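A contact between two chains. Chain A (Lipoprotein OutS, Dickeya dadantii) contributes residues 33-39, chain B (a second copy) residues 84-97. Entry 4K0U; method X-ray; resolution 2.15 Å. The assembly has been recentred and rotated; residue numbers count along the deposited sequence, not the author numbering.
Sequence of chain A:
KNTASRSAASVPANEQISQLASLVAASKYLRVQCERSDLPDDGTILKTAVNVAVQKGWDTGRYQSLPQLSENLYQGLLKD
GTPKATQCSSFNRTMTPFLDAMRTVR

Chain A (33-39) QCERSDL
Chain B, residues 84-97: KATQCSSFNRTMTP

Chain A runs here as an irregular segment against a chain B helix that runs from K84(B), the first residue of the stretch, to about T94(B). E35(A) has positive backbone angles (56/37), and a type I turn follows from R36(A) to L39(A), closed by L39(A) N to R36(A) O at 3.0 Å. Both chains advance in the same sense: E35(A) lies by S89(B) (CA to CA 4.8 Å), R36(A) by N92(B) (CA to CA 5.7 Å) and D38(A) by R93(B) (CA to CA 4.8 Å).

Backbone carbonyls of chain A face the helix, whose amide and guanidinium side chains can donate to them. N92(B), chi1 m, points toward chain A and gives ND2 to E35(A) O at 2.9 Å. R93(B), t/p/p, curls its guanidinium so that NH2 (2.9 Å) and NE (3.0 Å) both donate to S37(A) O, which lies near the guanidinium plane. The small S37(A), chi1 p, points toward the helix and its OG donates to S89(B) O at 2.6 Å.

E35(A), m/m, lays CG 3.4 Å from the backbone O of A85(B), and its OE2 lies 3.7 Å from A85(B) CB; a water O donates to E35(A) OE1 at 2.7 Å and lies 2.5 Å from S89(B) OG, bridging the two. R36(A), m/m/m, turns its CB away from the helix, though its end comes nearer (CD to N92(B) OD1 3.6 Å); within chain A it forms a salt bridge with D38(A), chi1 p, R36(A) NE to D38(A) OD1 and R36(A) NH2 to D38(A) OD2 both 2.8 Å.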

# COMPACT_ATOMS: atom_id res chain seq x y z
N GLN A 33 4.15 -1.44 10.84
CA GLN A 33 5.46 -0.80 10.62
C GLN A 33 5.45 0.16 9.38
O GLN A 33 5.97 1.28 9.42
CB GLN A 33 6.54 -1.85 10.47
CG GLN A 33 6.69 -2.72 11.67
CD GLN A 33 6.73 -1.94 12.95
OE1 GLN A 33 7.45 -0.97 13.07
NE2 GLN A 33 5.95 -2.36 13.92
N CYS A 34 4.81 -0.27 8.31
CA CYS A 34 4.69 0.57 7.10
C CYS A 34 3.43 1.42 7.02
O CYS A 34 3.16 2.08 6.01
CB CYS A 34 4.81 -0.32 5.85
SG CYS A 34 6.06 -1.62 6.06
N GLU A 35 2.64 1.47 8.08
CA GLU A 35 1.51 2.32 8.12
C GLU A 35 0.54 2.10 6.98
O GLU A 35 -0.12 3.03 6.48
CB GLU A 35 1.91 3.82 8.17
CG GLU A 35 2.96 4.21 9.22
CD GLU A 35 2.50 4.08 10.71
OE1 GLU A 35 1.29 3.92 11.00
OE2 GLU A 35 3.39 4.13 11.61
N ARG A 36 0.37 0.86 6.60
CA ARG A 36 -0.71 0.53 5.68
C ARG A 36 -2.05 0.48 6.37
O ARG A 36 -2.62 -0.60 6.56
CB ARG A 36 -0.43 -0.81 5.02
CG ARG A 36 0.83 -0.79 4.14
CD ARG A 36 0.60 0.08 2.90
NE ARG A 36 -0.58 -0.28 2.13
CZ ARG A 36 -0.63 -1.22 1.19
NH1 ARG A 36 0.45 -1.92 0.83
NH2 ARG A 36 -1.76 -1.41 0.54
N SER A 37 -2.55 1.69 6.64
CA SER A 37 -3.78 1.98 7.30
C SER A 37 -4.97 1.57 6.50
O SER A 37 -6.10 1.62 6.99
CB SER A 37 -3.86 3.44 7.59
OG SER A 37 -3.74 4.21 6.41
N ASP A 38 -4.73 1.09 5.28
CA ASP A 38 -5.79 0.58 4.46
C ASP A 38 -6.06 -0.92 4.70
O ASP A 38 -7.05 -1.44 4.23
CB ASP A 38 -5.46 0.89 2.96
CG ASP A 38 -4.14 0.29 2.48
OD1 ASP A 38 -3.11 0.39 3.15
OD2 ASP A 38 -4.15 -0.36 1.42
N LEU A 39 -5.15 -1.61 5.37
CA LEU A 39 -5.26 -3.02 5.66
C LEU A 39 -6.11 -3.33 6.95
O LEU A 39 -6.08 -2.59 7.93
CB LEU A 39 -3.85 -3.58 5.88
CG LEU A 39 -2.88 -3.35 4.73
CD1 LEU A 39 -1.60 -4.14 4.98
CD2 LEU A 39 -3.56 -3.81 3.47
N LYS B 84 6.92 11.20 8.79
CA LYS B 84 6.65 10.38 7.69
C LYS B 84 5.65 9.32 8.10
O LYS B 84 4.83 8.94 7.31
CB LYS B 84 8.00 9.77 7.26
CG LYS B 84 7.92 8.52 6.46
CD LYS B 84 9.14 7.65 6.68
CE LYS B 84 10.46 8.36 6.41
NZ LYS B 84 10.50 8.78 5.01
N ALA B 85 5.78 8.79 9.33
CA ALA B 85 4.87 7.73 9.81
C ALA B 85 3.49 8.24 9.68
O ALA B 85 2.63 7.57 9.16
CB ALA B 85 5.18 7.35 11.29
N THR B 86 3.29 9.50 10.07
CA THR B 86 1.97 10.13 10.03
C THR B 86 1.43 10.41 8.63
O THR B 86 0.22 10.18 8.33
CB THR B 86 2.03 11.47 10.76
OG1 THR B 86 2.71 11.31 12.01
CG2 THR B 86 0.68 12.07 10.95
N GLN B 87 2.33 10.91 7.76
CA GLN B 87 1.90 11.28 6.40
C GLN B 87 1.53 9.99 5.67
O GLN B 87 0.52 9.92 4.98
CB GLN B 87 3.03 12.05 5.68
CG GLN B 87 3.34 13.48 6.20
CD GLN B 87 4.04 14.39 5.17
OE1 GLN B 87 3.63 14.46 4.01
NE2 GLN B 87 5.12 15.07 5.58
N CYS B 88 2.34 8.96 5.86
CA CYS B 88 2.07 7.63 5.27
C CYS B 88 0.78 6.96 5.76
O CYS B 88 0.11 6.28 4.99
CB CYS B 88 3.24 6.68 5.57
SG CYS B 88 4.85 7.16 4.82
N SER B 89 0.45 7.11 7.03
CA SER B 89 -0.83 6.50 7.57
C SER B 89 -1.99 7.24 6.88
O SER B 89 -2.98 6.67 6.37
CB SER B 89 -0.87 6.64 9.14
OG SER B 89 -2.07 6.13 9.69
N SER B 90 -1.82 8.54 6.77
CA SER B 90 -2.86 9.34 6.20
C SER B 90 -3.11 9.01 4.73
O SER B 90 -4.26 8.70 4.32
CB SER B 90 -2.52 10.79 6.41
OG SER B 90 -3.65 11.58 6.08
N PHE B 91 -2.01 8.96 3.97
CA PHE B 91 -2.09 8.79 2.50
C PHE B 91 -2.44 7.37 2.12
O PHE B 91 -3.29 7.10 1.26
CB PHE B 91 -0.76 9.21 1.84
CG PHE B 91 -0.51 10.68 1.88
CD1 PHE B 91 -1.55 11.58 1.76
CD2 PHE B 91 0.78 11.17 1.96
CE1 PHE B 91 -1.33 12.95 1.78
CE2 PHE B 91 1.04 12.54 1.97
CZ PHE B 91 -0.02 13.44 1.91
N ASN B 92 -1.83 6.42 2.81
CA ASN B 92 -2.22 5.03 2.59
C ASN B 92 -3.68 4.71 2.67
O ASN B 92 -4.16 3.81 1.96
CB ASN B 92 -1.46 4.12 3.52
CG ASN B 92 -0.09 3.72 2.96
OD1 ASN B 92 0.05 3.45 1.76
ND2 ASN B 92 0.89 3.63 3.82
N ARG B 93 -4.38 5.41 3.56
CA ARG B 93 -5.81 5.31 3.75
C ARG B 93 -6.58 6.15 2.71
O ARG B 93 -7.49 5.63 2.08
CB ARG B 93 -6.24 5.68 5.21
CG ARG B 93 -7.76 5.92 5.42
CD ARG B 93 -8.57 4.63 5.45
NE ARG B 93 -8.05 3.82 6.54
CZ ARG B 93 -8.31 4.00 7.86
NH1 ARG B 93 -9.19 4.94 8.27
NH2 ARG B 93 -7.68 3.23 8.76
N THR B 94 -6.24 7.43 2.51
CA THR B 94 -7.12 8.28 1.67
C THR B 94 -6.97 8.07 0.16
O THR B 94 -7.84 8.45 -0.60
CB THR B 94 -6.91 9.76 1.99
OG1 THR B 94 -5.56 10.11 1.77
CG2 THR B 94 -7.19 9.99 3.44
N MET B 95 -5.89 7.41 -0.24
CA MET B 95 -5.46 7.37 -1.64
C MET B 95 -5.98 6.16 -2.36
O MET B 95 -5.89 6.06 -3.56
CB MET B 95 -3.93 7.42 -1.73
CG MET B 95 -3.29 8.78 -1.49
SD MET B 95 -3.92 10.12 -2.57
CE MET B 95 -3.20 9.44 -4.06
N THR B 96 -6.59 5.24 -1.63
CA THR B 96 -6.98 3.95 -2.16
C THR B 96 -7.75 3.93 -3.49
O THR B 96 -7.44 3.11 -4.34
CB THR B 96 -7.74 3.13 -1.07
OG1 THR B 96 -6.76 2.51 -0.19
CG2 THR B 96 -8.58 2.05 -1.71
N PRO B 97 -8.77 4.78 -3.68
CA PRO B 97 -9.50 4.81 -4.98
C PRO B 97 -8.60 5.23 -6.18
O PRO B 97 -8.69 4.66 -7.27
CB PRO B 97 -10.58 5.87 -4.78
CG PRO B 97 -10.48 6.37 -3.36
CD PRO B 97 -9.30 5.74 -2.69
O HOH W 1 3.71 1.90 3.15
O HOH W 2 -1.21 3.77 9.96